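Local coordinates for protein cupin 2, conserved barrel (Desulfitobacterium hafniense, PDB 2OZJ) that is of unknown function but belongs to the cupin superfamily, forming a small conserved beta-barrel that pairs with a second copy of itself, at residues K6-E11 / A17-A22; T60-L65 / A69-D74; H94-A97 / R101-M104. One frame throughout, in Å; residues are numbered along the deposited sequence.

Contact 1. Residues K6-E11 / A17-A22; sequences KNLPQE and ASLIEA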
ATOM      1  N   LYS A   6      10.419  -3.098  -6.741  1.00  9.23           N
ATOM      2  CA  LYS A   6      11.757  -3.313  -6.221  1.00 10.24           C
ATOM      3  C   LYS A   6      11.859  -2.990  -4.728  1.00  8.47           C
ATOM      4  O   LYS A   6      10.989  -2.368  -4.154  1.00 10.81           O
ATOM      5  CB  LYS A   6      12.790  -2.475  -7.017  1.00 11.43           C
ATOM      6  CG  LYS A   6      12.584  -0.976  -6.886  1.00 11.99           C
ATOM      7  CD  LYS A   6      13.736  -0.205  -7.497  1.00 13.81           C
ATOM      8  CE  LYS A   6      13.549   1.296  -7.289  1.00 19.44           C
ATOM      9  NZ  LYS A   6      14.807   2.043  -7.661  1.00 22.93           N
ATOM     10  N   ASN A   7      12.982  -3.439  -4.153  1.00 10.08           N
ATOM     11  CA  ASN A   7      13.338  -3.206  -2.782  1.00  9.81           C
ATOM     12  C   ASN A   7      12.343  -3.748  -1.765  1.00 12.28           C
ATOM     13  O   ASN A   7      12.191  -3.205  -0.652  1.00 13.90           O
ATOM     14  CB  ASN A   7      13.637  -1.717  -2.538  1.00 10.53           C
ATOM     15  CG  ASN A   7      14.822  -1.226  -3.327  1.00  8.64           C
ATOM     16  OD1 ASN A   7      15.794  -1.965  -3.564  1.00 10.42           O
ATOM     17  ND2 ASN A   7      14.741   0.033  -3.787  1.00 13.60           N
ATOM     18  N   LEU A   8      11.728  -4.880  -2.136  1.00 14.37           N
ATOM     19  CA  LEU A   8      10.716  -5.550  -1.321  1.00 13.28           C
ATOM     20  C   LEU A   8      11.045  -7.016  -1.181  1.00 13.47           C
ATOM     21  O   LEU A   8      11.607  -7.610  -2.133  1.00 13.17           O
ATOM     22  CB  LEU A   8       9.335  -5.436  -1.973  1.00 12.36           C
ATOM     23  CG  LEU A   8       8.709  -4.040  -1.974  1.00 12.36           C
ATOM     24  CD1 LEU A   8       7.673  -3.931  -3.113  1.00 13.25           C
ATOM     25  CD2 LEU A   8       8.123  -3.754  -0.590  1.00 14.04           C
ATOM     26  N   PRO A   9      10.710  -7.610  -0.017  1.00 10.92           N
ATOM     27  CA  PRO A   9      11.068  -9.030   0.078  1.00 11.83           C
ATOM     28  C   PRO A   9      10.286  -9.938  -0.868  1.00 11.35           C
ATOM     29  O   PRO A   9       9.092  -9.693  -1.128  1.00 12.50           O
ATOM     30  CB  PRO A   9      10.752  -9.380   1.526  1.00 15.81           C
ATOM     31  CG  PRO A   9       9.847  -8.362   2.033  1.00 13.41           C
ATOM     32  CD  PRO A   9       9.998  -7.128   1.186  1.00 13.07           C
ATOM     33  N   GLN A  10      10.966 -10.952  -1.407  1.00 12.37           N
ATOM     34  CA  GLN A  10      10.349 -11.903  -2.296  1.00 12.99           C
ATOM     35  C   GLN A  10      10.323 -13.293  -1.719  1.00 12.99           C
ATOM     36  O   GLN A  10       9.546 -14.128  -2.190  1.00 13.57           O
ATOM     37  CB  GLN A  10      11.082 -11.938  -3.623  1.00 10.83           C
ATOM     38  CG  GLN A  10      10.958 -10.655  -4.417  1.00 15.00           C
ATOM     39  CD  GLN A  10      11.742 -10.714  -5.690  1.00 17.23           C
ATOM     40  OE1 GLN A  10      11.811 -11.762  -6.335  1.00 23.06           O
ATOM     41  NE2 GLN A  10      12.385  -9.604  -6.047  1.00 24.40           N
ATOM     42  N   GLU A  11      11.162 -13.572  -0.724  1.00 15.00           N
ATOM     43  CA  GLU A  11      11.176 -14.902  -0.148  1.00 17.01           C
ATOM     44  C   GLU A  11      10.800 -14.979   1.325  1.00 18.63           C
ATOM     45  O   GLU A  11      10.349 -16.026   1.758  1.00 21.49           O
ATOM     46  CB  GLU A  11      12.546 -15.556  -0.329  1.00 15.12           C
ATOM     47  CG  GLU A  11      13.345 -15.025  -1.522  1.00 17.36           C
ATOM     48  CD  GLU A  11      14.292 -16.032  -2.088  1.00 19.14           C
ATOM     49  OE1 GLU A  11      13.937 -17.246  -2.129  1.00 30.16           O
ATOM     50  OE2 GLU A  11      15.418 -15.620  -2.485  1.00 28.37           O
ATOM     51  N   ALA A  17       6.813  -1.466   7.706  1.00 16.65           N
ATOM     52  CA  ALA A  17       7.481  -0.507   8.589  1.00 15.07           C
ATOM     53  C   ALA A  17       8.922  -0.911   8.891  1.00 17.53           C
ATOM     54  O   ALA A  17       9.779  -0.075   9.163  1.00 22.85           O
ATOM     55  CB  ALA A  17       6.720  -0.382   9.897  1.00 15.23           C
ATOM     56  N   SER A  18       9.205  -2.207   8.878  1.00 17.14           N
ATOM     57  CA  SER A  18      10.543  -2.689   9.204  1.00 16.51           C
ATOM     58  C   SER A  18      11.568  -2.426   8.078  1.00 16.73           C
ATOM     59  O   SER A  18      12.759  -2.622   8.296  1.00 20.14           O
ATOM     60  CB  SER A  18      10.503  -4.178   9.620  1.00 16.30           C
ATOM     61  OG  SER A  18      10.410  -4.991   8.492  1.00 21.74           O
ATOM     62  N   LEU A  19      11.129  -2.005   6.893  1.00 15.37           N
ATOM     63  CA  LEU A  19      12.012  -1.829   5.753  1.00 14.44           C
ATOM     64  C   LEU A  19      12.705  -0.443   5.761  1.00 15.51           C
ATOM     65  O   LEU A  19      13.616  -0.230   4.993  1.00 19.60           O
ATOM     66  CB  LEU A  19      11.285  -2.027   4.438  1.00 15.72           C
ATOM     67  CG  LEU A  19      10.662  -3.416   4.198  1.00 15.01           C
ATOM     68  CD1 LEU A  19       9.960  -3.356   2.858  1.00 13.89           C
ATOM     69  CD2 LEU A  19      11.681  -4.526   4.243  1.00 22.75           C
ATOM     70  N   ILE A  20      12.281   0.450   6.650  1.00 18.21           N
ATOM     71  CA  ILE A  20      12.874   1.793   6.759  1.00 17.65           C
ATOM     72  C   ILE A  20      13.005   2.187   8.238  1.00 16.40           C
ATOM     73  O   ILE A  20      12.098   1.951   9.035  1.00 18.72           O
ATOM     74  CB  ILE A  20      12.076   2.844   5.925  1.00 17.07           C
ATOM     75  CG1 ILE A  20      12.887   4.116   5.671  1.00 20.30           C
ATOM     76  CG2 ILE A  20      10.728   3.219   6.552  1.00 16.76           C
ATOM     77  CD1 ILE A  20      12.274   4.971   4.573  1.00 19.72           C
ATOM     78  N   GLU A  21      14.128   2.781   8.611  1.00 15.51           N
ATOM     79  CA  GLU A  21      14.257   3.344   9.957  1.00 18.66           C
ATOM     80  C   GLU A  21      13.572   4.700  10.066  1.00 19.58           C
ATOM     81  O   GLU A  21      13.192   5.278   9.061  1.00 19.92           O
ATOM     82  CB  GLU A  21      15.728   3.468  10.342  1.00 20.55           C
ATOM     83  CG  GLU A  21      16.390   2.099  10.387  1.00 23.73           C
ATOM     84  CD  GLU A  21      17.898   2.162  10.179  1.00 33.99           C
ATOM     85  OE1 GLU A  21      18.349   2.488   9.059  1.00 38.27           O
ATOM     86  OE2 GLU A  21      18.625   1.882  11.135  1.00 35.95           O
ATOM     87  N   ALA A  22      13.379   5.175  11.294  1.00 19.72           N
ATOM     88  CA  ALA A  22      12.922   6.511  11.508  0.50 20.10           C
ATOM     89  C   ALA A  22      14.027   7.216  12.333  0.50 19.33           C
ATOM     90  O   ALA A  22      14.780   6.608  13.121  0.50 18.71           O
ATOM     91  CB  ALA A  22      11.476   6.523  12.129  1.00 19.63           C
TER
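L19 meets the loop 6-11 through one methyl group, CD1, which touches two apolar neighbours there. Its closest approach is to L8, whose CD2 lies 3.9 Å from L19 CD1. The two leucine side chains cross at about a right angle, so they share a single methyl-to-methyl touch instead of lying alongside each other. P9 supplies the second apolar contact: its ring carbon CD stands 4.1 Å from L19 CD1, with the pyrrolidine ring and the leucine reaching toward each other. The CB of L19 points toward the loop, and with CG beside the backbone N (chi1 -61°) and the chain beyond it extended, CD1 is carried out to the two partners. The CB of L8 instead points away, and it is the CD2 branch that comes back to L19.

No hydrogen bond or salt bridge joins the segments. The amide of N7 is engaged elsewhere, ND2 donating to the carbonyl O of A31. Asparagine suits position 7, where the backbone has positive phi (60°), since it tolerates that conformation better than most residues.

In the fold, the loop after strand 4-5 here meets the 3-10 turn that follows strand 14-15, outside the main sheet. L19 also packs on M30 and L42, while L8 packs on M87 and P9 on V85 of the second subunit. Leucine and proline therefore suit a place where the chain's own barrel and the dimer partner both offer apolar surface. Burying only 104 Å², the contact between the two segments is purely apolar and nondirectional; loop 6-11 takes its polar fixing from A31, from backbone bonding of K6 with L32 and from P9's backbone bonds to the second subunit.

Contact 2. Residues T60-L65 / A69-D74; sequences TLYLIL and AVITFD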
ATOM      1  N   THR A  60      -2.717  10.800  -5.208  1.00 10.29           N
ATOM      2  CA  THR A  60      -1.794  10.219  -4.255  1.00 11.09           C
ATOM      3  C   THR A  60      -2.549   9.573  -3.139  1.00 11.88           C
ATOM      4  O   THR A  60      -3.558  10.105  -2.699  1.00 11.73           O
ATOM      5  CB  THR A  60      -0.918  11.304  -3.638  1.00 13.71           C
ATOM      6  OG1 THR A  60      -0.234  11.951  -4.699  1.00 16.70           O
ATOM      7  CG2 THR A  60       0.102  10.711  -2.678  1.00 12.54           C
ATOM      8  N   LEU A  61      -2.116   8.400  -2.709  0.50 13.93           N
ATOM      9  CA  LEU A  61      -2.563   7.855  -1.428  0.50 15.87           C
ATOM     10  C   LEU A  61      -1.394   7.772  -0.467  0.50 14.01           C
ATOM     11  O   LEU A  61      -0.304   7.301  -0.807  0.50 13.89           O
ATOM     12  CB  LEU A  61      -3.237   6.494  -1.561  0.50 15.80           C
ATOM     13  CG  LEU A  61      -2.496   5.151  -1.642  0.50 15.95           C
ATOM     14  CD1 LEU A  61      -1.804   4.773  -0.310  0.50 16.44           C
ATOM     15  CD2 LEU A  61      -3.448   4.032  -2.038  0.50 17.75           C
ATOM     16  N   TYR A  62      -1.666   8.215   0.741  1.00 11.56           N
ATOM     17  CA  TYR A  62      -0.737   8.143   1.888  1.00 12.00           C
ATOM     18  C   TYR A  62      -1.262   7.077   2.875  1.00 13.35           C
ATOM     19  O   TYR A  62      -2.451   7.056   3.229  1.00 13.41           O
ATOM     20  CB  TYR A  62      -0.663   9.470   2.618  1.00 15.86           C
ATOM     21  CG  TYR A  62      -0.065  10.564   1.820  1.00 12.79           C
ATOM     22  CD1 TYR A  62       1.283  10.575   1.579  1.00 15.55           C
ATOM     23  CD2 TYR A  62      -0.833  11.593   1.302  1.00 12.00           C
ATOM     24  CE1 TYR A  62       1.864  11.580   0.838  1.00 17.25           C
ATOM     25  CE2 TYR A  62      -0.245  12.617   0.544  1.00 16.70           C
ATOM     26  CZ  TYR A  62       1.097  12.592   0.327  1.00 14.38           C
ATOM     27  OH  TYR A  62       1.710  13.581  -0.407  1.00 18.95           O
ATOM     28  N   LEU A  63      -0.362   6.222   3.331  1.00 12.25           N
ATOM     29  CA  LEU A  63      -0.653   5.196   4.332  1.00 13.32           C
ATOM     30  C   LEU A  63       0.357   5.311   5.454  1.00 12.55           C
ATOM     31  O   LEU A  63       1.564   5.189   5.217  1.00 15.26           O
ATOM     32  CB  LEU A  63      -0.627   3.790   3.757  1.00 12.18           C
ATOM     33  CG  LEU A  63      -0.780   2.618   4.743  1.00 16.10           C
ATOM     34  CD1 LEU A  63      -2.200   2.428   5.356  1.00 18.62           C
ATOM     35  CD2 LEU A  63      -0.395   1.328   3.957  1.00 17.01           C
ATOM     36  N   ILE A  64      -0.134   5.593   6.667  1.00 14.35           N
ATOM     37  CA  ILE A  64       0.758   5.748   7.805  1.00 12.18           C
ATOM     38  C   ILE A  64       1.123   4.370   8.350  1.00 13.70           C
ATOM     39  O   ILE A  64       0.249   3.576   8.655  1.00 15.23           O
ATOM     40  CB  ILE A  64       0.157   6.617   8.911  1.00 15.22           C
ATOM     41  CG1 ILE A  64      -0.349   7.924   8.334  1.00 16.32           C
ATOM     42  CG2 ILE A  64       1.218   6.904  10.009  1.00 17.03           C
ATOM     43  CD1 ILE A  64       0.684   8.719   7.628  1.00 20.14           C
ATOM     44  N   LEU A  65       2.415   4.082   8.433  1.00 12.09           N
ATOM     45  CA  LEU A  65       2.886   2.779   8.860  1.00 13.91           C
ATOM     46  C   LEU A  65       3.189   2.757  10.361  1.00 14.24           C
ATOM     47  O   LEU A  65       2.987   1.748  11.036  1.00 17.75           O
ATOM     48  CB  LEU A  65       4.140   2.392   8.085  1.00 13.92           C
ATOM     49  CG  LEU A  65       3.985   2.350   6.567  1.00 13.26           C
ATOM     50  CD1 LEU A  65       5.331   2.057   5.933  1.00 14.81           C
ATOM     51  CD2 LEU A  65       2.914   1.346   6.123  1.00 14.25           C
ATOM     52  N   ALA A  69       1.095  11.718  12.126  1.00 17.19           N
ATOM     53  CA  ALA A  69       1.353  12.768  11.153  1.00 16.18           C
ATOM     54  C   ALA A  69       0.148  13.704  11.073  1.00 16.26           C
ATOM     55  O   ALA A  69      -0.918  13.425  11.632  1.00 15.24           O
ATOM     56  CB  ALA A  69       1.644  12.157   9.776  1.00 18.96           C
ATOM     57  N   VAL A  70       0.337  14.813  10.371  1.00 16.65           N
ATOM     58  CA  VAL A  70      -0.716  15.783  10.123  1.00 17.40           C
ATOM     59  C   VAL A  70      -0.595  16.227   8.681  1.00 17.96           C
ATOM     60  O   VAL A  70       0.514  16.519   8.217  1.00 20.51           O
ATOM     61  CB  VAL A  70      -0.591  17.025  11.034  1.00 19.43           C
ATOM     62  CG1 VAL A  70      -1.721  18.017  10.764  1.00 14.28           C
ATOM     63  CG2 VAL A  70      -0.584  16.613  12.488  1.00 23.07           C
ATOM     64  N   ILE A  71      -1.712  16.259   7.963  1.00 14.45           N
ATOM     65  CA  ILE A  71      -1.728  16.768   6.610  1.00 16.60           C
ATOM     66  C   ILE A  71      -2.501  18.065   6.576  1.00 15.87           C
ATOM     67  O   ILE A  71      -3.583  18.172   7.154  1.00 16.87           O
ATOM     68  CB  ILE A  71      -2.362  15.814   5.586  1.00 15.79           C
ATOM     69  CG1 ILE A  71      -1.590  14.523   5.517  1.00 19.48           C
ATOM     70  CG2 ILE A  71      -2.303  16.437   4.214  1.00 15.25           C
ATOM     71  CD1 ILE A  71      -2.158  13.499   4.443  1.00 23.71           C
ATOM     72  N   THR A  72      -1.936  19.055   5.888  1.00 17.96           N
ATOM     73  CA  THR A  72      -2.530  20.393   5.785  1.00 18.76           C
ATOM     74  C   THR A  72      -2.926  20.715   4.354  1.00 19.52           C
ATOM     75  O   THR A  72      -2.098  20.560   3.466  1.00 21.37           O
ATOM     76  CB  THR A  72      -1.494  21.473   6.228  1.00 19.74           C
ATOM     77  OG1 THR A  72      -1.183  21.297   7.612  1.00 23.48           O
ATOM     78  CG2 THR A  72      -2.028  22.874   6.030  1.00 22.51           C
ATOM     79  N   PHE A  73      -4.159  21.199   4.137  1.00 23.94           N
ATOM     80  CA  PHE A  73      -4.576  21.716   2.808  1.00 25.23           C
ATOM     81  C   PHE A  73      -5.792  22.606   2.829  1.00 27.82           C
ATOM     82  O   PHE A  73      -6.860  22.175   3.269  1.00 28.76           O
ATOM     83  CB  PHE A  73      -4.808  20.614   1.752  1.00 27.24           C
ATOM     84  CG  PHE A  73      -5.372  19.329   2.285  1.00 25.40           C
ATOM     85  CD1 PHE A  73      -6.184  19.290   3.410  1.00 26.95           C
ATOM     86  CD2 PHE A  73      -5.092  18.148   1.631  1.00 27.49           C
ATOM     87  CE1 PHE A  73      -6.679  18.112   3.874  1.00 29.46           C
ATOM     88  CE2 PHE A  73      -5.587  16.963   2.097  1.00 28.64           C
ATOM     89  CZ  PHE A  73      -6.386  16.942   3.220  1.00 31.45           C
ATOM     90  N   ASP A  74      -5.598  23.862   2.403  1.00 27.89           N
ATOM     91  CA  ASP A  74      -6.711  24.752   2.086  1.00 27.49           C
ATOM     92  C   ASP A  74      -7.413  25.255   3.344  1.00 26.67           C
ATOM     93  O   ASP A  74      -7.267  26.415   3.732  1.00 29.47           O
ATOM     94  CB  ASP A  74      -7.714  24.049   1.169  1.00 26.51           C
TER
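Y62 and I71 make the tighter of the two touches between strands 60-65 and 68-73, with Y62 CD2 and I71 CD1 3.9 Å apart. The side chains cross obliquely. I71 keeps CG1 beside its backbone N and then runs straight on (chi2 -178°), which carries CD1 out to the tyrosine ring. That ring is also packed from its own strand, where T60 CG2 lies 3.7 Å above one face of Y62, offset toward the rim. The other branch of the isoleucine, I71 CG2, rests over a face of F73.

The second touch is slacker: I64 CD1 comes to 4.2 Å from A69 CB. A small alanine fits here, where the backbones come nearer each other than at Y62 and I71. All four residues are buried, yet the two strands bury just 120 Å² between them and no hydrogen bond crosses, as befits strands of facing sheets. On the solvent side, T72 is exposed and V70 partly so, and neither meets strand 60-65.

The tyrosine suits its place by being apolar in the ring and polar at OH, which hydrogen-bonds H94 NE2. Around the contact, L80 of strand 76-80 packs on both I64 and I71, L86 of strand 84-88 on I71, and M104 and F102 of strand 102-109 on Y62 and A69 respectively, filling the barrel interior between the two sheets.

Contact 3. Residues H94-A97 / R101-M104; sequences HAIA and RFKM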
ATOM      1  N   HIS A  94      -0.890  20.548  -0.703  1.00 15.96           N
ATOM      2  CA  HIS A  94      -0.933  19.947   0.624  1.00 16.69           C
ATOM      3  C   HIS A  94       0.476  19.838   1.200  1.00 16.49           C
ATOM      4  O   HIS A  94       1.462  19.926   0.476  1.00 20.00           O
ATOM      5  CB  HIS A  94      -1.621  18.562   0.598  1.00 15.32           C
ATOM      6  CG  HIS A  94      -0.872  17.509  -0.154  1.00 13.98           C
ATOM      7  ND1 HIS A  94      -0.742  17.524  -1.527  1.00 14.73           N
ATOM      8  CD2 HIS A  94      -0.235  16.395   0.270  1.00 14.24           C
ATOM      9  CE1 HIS A  94      -0.058  16.463  -1.912  1.00 16.01           C
ATOM     10  NE2 HIS A  94       0.280  15.772  -0.839  1.00 16.51           N
ATOM     11  N   ALA A  95       0.548  19.644   2.510  1.00 18.30           N
ATOM     12  CA  ALA A  95       1.818  19.380   3.188  1.00 17.55           C
ATOM     13  C   ALA A  95       1.609  18.327   4.263  1.00 19.20           C
ATOM     14  O   ALA A  95       0.539  18.205   4.835  1.00 21.99           O
ATOM     15  CB  ALA A  95       2.412  20.667   3.785  1.00 17.11           C
ATOM     16  N   ILE A  96       2.634  17.535   4.523  1.00 19.66           N
ATOM     17  CA  ILE A  96       2.544  16.528   5.543  1.00 21.08           C
ATOM     18  C   ILE A  96       3.724  16.726   6.508  1.00 21.93           C
ATOM     19  O   ILE A  96       4.828  17.088   6.103  1.00 25.23           O
ATOM     20  CB  ILE A  96       2.326  15.089   4.882  1.00 23.82           C
ATOM     21  CG1 ILE A  96       2.372  13.964   5.908  1.00 27.14           C
ATOM     22  CG2 ILE A  96       3.263  14.801   3.684  1.00 25.13           C
ATOM     23  CD1 ILE A  96       1.603  12.724   5.376  1.00 25.50           C
ATOM     24  N   ALA A  97       3.456  16.597   7.800  1.00 19.59           N
ATOM     25  CA  ALA A  97       4.448  16.800   8.851  1.00 18.48           C
ATOM     26  C   ALA A  97       4.246  15.716   9.869  1.00 20.39           C
ATOM     27  O   ALA A  97       3.142  15.209  10.020  1.00 24.33           O
ATOM     28  CB  ALA A  97       4.278  18.131   9.487  1.00 17.07           C
ATOM     29  N   ARG A 101       8.297  11.325  15.216  1.00 18.02           N
ATOM     30  CA  ARG A 101       8.770  10.453  14.157  1.00 16.15           C
ATOM     31  C   ARG A 101       7.609   9.676  13.519  1.00 15.88           C
ATOM     32  O   ARG A 101       6.645   9.321  14.186  1.00 17.80           O
ATOM     33  CB  ARG A 101       9.786   9.450  14.701  1.00 17.20           C
ATOM     34  CG  ARG A 101      11.094  10.072  15.155  1.00 18.85           C
ATOM     35  CD  ARG A 101      11.597   9.432  16.443  1.00 34.41           C
ATOM     36  NE  ARG A 101      12.496   8.311  16.186  1.00 38.39           N
ATOM     37  CZ  ARG A 101      13.811   8.313  16.431  1.00 40.39           C
ATOM     38  NH1 ARG A 101      14.436   9.374  16.956  1.00 42.72           N
ATOM     39  NH2 ARG A 101      14.514   7.220  16.158  1.00 40.36           N
ATOM     40  N   PHE A 102       7.674   9.460  12.219  1.00 15.02           N
ATOM     41  CA  PHE A 102       6.709   8.581  11.556  1.00 15.24           C
ATOM     42  C   PHE A 102       7.290   7.973  10.279  1.00 14.67           C
ATOM     43  O   PHE A 102       8.312   8.414   9.759  1.00 12.64           O
ATOM     44  CB  PHE A 102       5.344   9.285  11.291  1.00 15.92           C
ATOM     45  CG  PHE A 102       5.339  10.174  10.102  1.00 13.37           C
ATOM     46  CD1 PHE A 102       6.094  11.334  10.087  1.00 17.13           C
ATOM     47  CD2 PHE A 102       4.595   9.835   8.975  1.00 20.38           C
ATOM     48  CE1 PHE A 102       6.115  12.153   8.984  1.00 17.06           C
ATOM     49  CE2 PHE A 102       4.617  10.649   7.877  1.00 17.99           C
ATOM     50  CZ  PHE A 102       5.375  11.798   7.867  1.00 19.19           C
ATOM     51  N   LYS A 103       6.604   6.934   9.812  1.00 12.77           N
ATOM     52  CA  LYS A 103       6.922   6.260   8.607  1.00 12.74           C
ATOM     53  C   LYS A 103       5.658   6.173   7.769  1.00 12.74           C
ATOM     54  O   LYS A 103       4.564   5.932   8.300  1.00 13.59           O
ATOM     55  CB  LYS A 103       7.392   4.848   8.899  1.00 14.20           C
ATOM     56  CG  LYS A 103       8.651   4.738   9.729  1.00 12.90           C
ATOM     57  CD  LYS A 103       8.938   3.271  10.044  1.00 14.53           C
ATOM     58  CE  LYS A 103      10.114   3.116  11.014  1.00 18.47           C
ATOM     59  NZ  LYS A 103      10.362   1.680  11.348  1.00 15.07           N
HETATM   60  N   MSE A 104       5.777   6.395   6.468  0.70 13.62           N
HETATM   61  CA  MSE A 104       4.628   6.254   5.575  0.70 14.63           C
HETATM   62  C   MSE A 104       4.971   5.639   4.231  0.70 14.10           C
HETATM   63  O   MSE A 104       6.105   5.704   3.761  0.70 12.29           O
HETATM   64  CB  MSE A 104       3.979   7.617   5.337  0.70 15.54           C
HETATM   65  CG  MSE A 104       4.827   8.527   4.521  0.70 14.94           C
HETATM   66 SE   MSE A 104       3.953  10.164   4.042  0.53 21.53          SE
HETATM   67  CE  MSE A 104       5.561  11.051   3.481  0.70 22.65           C
TER
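I96 and M104 slide past each other in opposite directions, bringing I96 CD1 to 3.7 Å from M104 SE. M104 is a selenomethionine in place of methionine, and it has two modelled conformers, so this touch belongs to the one described here and may not hold all the time. Its chain is extended beyond CG and brings SE to the end of the isoleucine; the long, flexible, unbranched apolar chain of a methionine suits such a reach.

F102 approaches the same isoleucine at a slant. Its CZ lies 4.2 Å from I96 CG1, and the adjacent ring atom, F102 CE1, is 4.1 Å from the backbone C of A97. The ring thus reaches past the isoleucine stem to the main chain beside it. The CB of A97 points away from strand 102-109, which leaves its backbone for the ring to meet. I96 places CG1 opposite its backbone N (chi1 174°), the torsion that sends the longer branch toward both partners. In F102, CG sits between N and the carbonyl carbon, at chi1 80°, and the ring projects across to the facing strand.

No hydrogen bond crosses this contact. The short strand axes stay 10.2 Å apart and run at 137° to each other, too far for backbone pairing, so bulky side chains bridge the space.

Each strand finds its backbone partners within its own sheet: A95 and A97 bond T72 and V70 of strand 68-73, while F102 bonds F45 of strand 38-46 and K103 bonds L65 of strand 60-65. The F102 ring also meets F45 edge-to-face, M104 packs on F43, and I96 on I71, which places the contact between the two sheets, buried on the F102 and M104 side and partly exposed at I96 and A97.

In the fold
The contacts follow one another along the chain, each closing before the next opens. Contacts 2 and 3, with centres about 6 Å apart, join the same two antiparallel sheets: strands 60-65 and 102-109 are neighbours in the larger, 68-73 and 95-98 in the smaller. Together they form one stretch of the packing between the two sheets of the cupin barrel. Contact 1 lies on the other side of the chain's centre from contact 2, about 21 Å away between centres, and about 18 Å from contact 3. It is nevertheless tied to the barrel, since K103 NZ lies 2.9 Å from A17 O, a probable hydrogen bond. Contacts 1 and 2 both touch the second subunit, so N-terminal loops and barrel share in the dimer.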